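PDB 6H5L: C-type diheme-containing protein from Kuenenia stuttgartiensis, which binds heme c covalently and probably transfers electrons, as part of a multiheme reductase complex of an anammox bacterium. Local coordinates for residues T8-G11 / K12-K16. Residues are numbered along the deposited sequence; the frame is centred on the assembly and turned at random.
Sequences TEEG and KNVYK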
ATOM      1  N   THR B   8      55.398 -27.037  26.656  1.00 50.27           N
ATOM      2  CA  THR B   8      56.551 -26.195  26.379  1.00 40.71           C
ATOM      3  C   THR B   8      56.398 -24.847  27.069  1.00 42.07           C
ATOM      4  O   THR B   8      55.304 -24.459  27.490  1.00 44.67           O
ATOM      5  CB  THR B   8      56.735 -25.980  24.871  1.00 51.29           C
ATOM      6  OG1 THR B   8      55.787 -25.008  24.411  1.00 46.40           O
ATOM      7  CG2 THR B   8      56.516 -27.282  24.117  1.00 36.23           C
ATOM      8  N   GLU B   9      57.521 -24.134  27.177  1.00 48.07           N
ATOM      9  CA  GLU B   9      57.490 -22.781  27.720  1.00 52.19           C
ATOM     10  C   GLU B   9      56.734 -21.835  26.797  1.00 54.26           C
ATOM     11  O   GLU B   9      56.018 -20.944  27.265  1.00 47.04           O
ATOM     12  CB  GLU B   9      58.914 -22.276  27.958  1.00 58.93           C
ATOM     13  CG  GLU B   9      59.524 -22.746  29.267  1.00 69.91           C
ATOM     14  CD  GLU B   9      58.852 -22.125  30.477  1.00 75.11           C
ATOM     15  OE1 GLU B   9      58.714 -20.884  30.511  1.00 72.31           O
ATOM     16  OE2 GLU B   9      58.453 -22.878  31.391  1.00 67.27           O
ATOM     17  N   GLU B  10      56.890 -22.006  25.482  1.00 61.48           N
ATOM     18  CA  GLU B  10      56.107 -21.217  24.537  1.00 57.17           C
ATOM     19  C   GLU B  10      54.615 -21.451  24.735  1.00 52.21           C
ATOM     20  O   GLU B  10      53.820 -20.504  24.704  1.00 58.43           O
ATOM     21  CB  GLU B  10      56.513 -21.553  23.103  1.00 53.39           C
ATOM     22  CG  GLU B  10      55.799 -20.716  22.051  1.00 63.33           C
ATOM     23  CD  GLU B  10      55.850 -21.343  20.671  1.00 70.29           C
ATOM     24  OE1 GLU B  10      56.294 -22.506  20.563  1.00 72.57           O
ATOM     25  OE2 GLU B  10      55.441 -20.676  19.697  1.00 66.24           O
ATOM     26  N   GLY B  11      54.217 -22.708  24.937  1.00 47.78           N
ATOM     27  CA  GLY B  11      52.813 -23.004  25.176  1.00 44.64           C
ATOM     28  C   GLY B  11      52.278 -22.337  26.429  1.00 49.52           C
ATOM     29  O   GLY B  11      51.143 -21.854  26.449  1.00 44.05           O
ATOM     30  N   LYS B  12      53.085 -22.308  27.493  1.00 46.38           N
ATOM     31  CA  LYS B  12      52.694 -21.592  28.705  1.00 38.33           C
ATOM     32  C   LYS B  12      52.470 -20.113  28.417  1.00 40.24           C
ATOM     33  O   LYS B  12      51.470 -19.527  28.847  1.00 39.88           O
ATOM     34  CB  LYS B  12      53.760 -21.757  29.790  1.00 53.09           C
ATOM     35  CG  LYS B  12      53.832 -23.122  30.455  1.00 49.27           C
ATOM     36  CD  LYS B  12      54.739 -23.043  31.679  1.00 60.75           C
ATOM     37  CE  LYS B  12      55.435 -24.365  31.973  1.00 63.25           C
ATOM     38  NZ  LYS B  12      54.696 -25.203  32.956  1.00 68.16           N
ATOM     39  N   ASN B  13      53.399 -19.492  27.686  1.00 40.17           N
ATOM     40  CA  ASN B  13      53.325 -18.053  27.452  1.00 40.56           C
ATOM     41  C   ASN B  13      52.134 -17.689  26.572  1.00 42.06           C
ATOM     42  O   ASN B  13      51.446 -16.695  26.833  1.00 41.85           O
ATOM     43  CB  ASN B  13      54.625 -17.556  26.824  1.00 51.70           C
ATOM     44  CG  ASN B  13      55.789 -17.579  27.798  1.00 54.41           C
ATOM     45  OD1 ASN B  13      55.686 -18.129  28.894  1.00 48.50           O
ATOM     46  ND2 ASN B  13      56.906 -16.976  27.400  1.00 47.72           N
ATOM     47  N   VAL B  14      51.885 -18.469  25.517  1.00 38.49           N
ATOM     48  CA  VAL B  14      50.759 -18.178  24.632  1.00 35.16           C
ATOM     49  C   VAL B  14      49.446 -18.252  25.402  1.00 35.43           C
ATOM     50  O   VAL B  14      48.586 -17.372  25.281  1.00 37.84           O
ATOM     51  CB  VAL B  14      50.762 -19.129  23.423  1.00 39.91           C
ATOM     52  CG1 VAL B  14      49.541 -18.881  22.550  1.00 27.16           C
ATOM     53  CG2 VAL B  14      52.032 -18.951  22.612  1.00 49.86           C
ATOM     54  N   TYR B  15      49.272 -19.302  26.207  1.00 35.39           N
ATOM     55  CA  TYR B  15      48.085 -19.395  27.052  1.00 39.91           C
ATOM     56  C   TYR B  15      48.007 -18.214  28.011  1.00 36.16           C
ATOM     57  O   TYR B  15      46.937 -17.627  28.213  1.00 36.56           O
ATOM     58  CB  TYR B  15      48.087 -20.713  27.828  1.00 32.47           C
ATOM     59  CG  TYR B  15      46.847 -20.908  28.668  1.00 35.52           C
ATOM     60  CD1 TYR B  15      46.773 -20.406  29.962  1.00 29.45           C
ATOM     61  CD2 TYR B  15      45.746 -21.589  28.166  1.00 32.41           C
ATOM     62  CE1 TYR B  15      45.639 -20.574  30.728  1.00 25.46           C
ATOM     63  CE2 TYR B  15      44.606 -21.761  28.926  1.00 27.40           C
ATOM     64  CZ  TYR B  15      44.560 -21.254  30.205  1.00 32.42           C
ATOM     65  OH  TYR B  15      43.426 -21.426  30.959  1.00 33.73           O
ATOM     66  N   LYS B  16      49.138 -17.864  28.624  1.00 38.71           N
ATOM     67  CA  LYS B  16      49.179 -16.760  29.579  1.00 34.60           C
ATOM     68  C   LYS B  16      48.727 -15.456  28.934  1.00 36.34           C
ATOM     69  O   LYS B  16      47.939 -14.700  29.514  1.00 43.21           O
ATOM     70  CB  LYS B  16      50.599 -16.633  30.135  1.00 34.27           C
ATOM     71  CG  LYS B  16      50.745 -15.800  31.395  1.00 52.64           C
ATOM     72  CD  LYS B  16      52.121 -16.030  32.008  1.00 70.71           C
ATOM     73  CE  LYS B  16      52.325 -15.225  33.279  1.00 80.37           C
ATOM     74  NZ  LYS B  16      53.600 -15.603  33.953  1.00 64.20           N
TER
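Val14 N donates to Glu10 O at 2.9 Å, a nearly straight bond (N-H...O 167°) in helix 9-18. Lys12 N to Thr8 O, Asn13 N to Glu9 O and Tyr15 N to Gly11 O repeat the i to i+4 pattern. Thr8 is the N-cap: its OG1 accepts from Gly11 N at 2.8 Å, occupying an amide that the helix leaves without a carbonyl. On the outer face, the Glu9 chain is bent about CB-CG (chi2 -69°), bringing OE2 to 3.4 Å from Lys12 CE. The carboxylate meets the lysine's methylene chain, while NZ, turned off by a bend at chi4, stays 4.7 Å from OE2. Facing helix 86-91, where both touch Gln88, Glu10 and Val14 lie side by side, pointing the same way. Val14 CG1 is anti to the backbone N (chi1 176°), which puts CG2 beside the residue's own backbone N, 3.2 Å from Glu10 O and 4.2 Å from Glu10 CG. Tyr15 leads away toward His23, one of the two axial ligands of the first heme c iron, and its OH is hydrogen-bonded to Gly24 O. This amphipathic helix start, in the N-terminal of the two cytochrome c-like halves, turns Val14 and Tyr15 inward, Glu9 and Lys12 outward. With no salt bridge between them, the opposite charges of Glu9 and Lys12 probably add only weak attraction to a start fixed by backbone bonds and the Thr8 cap.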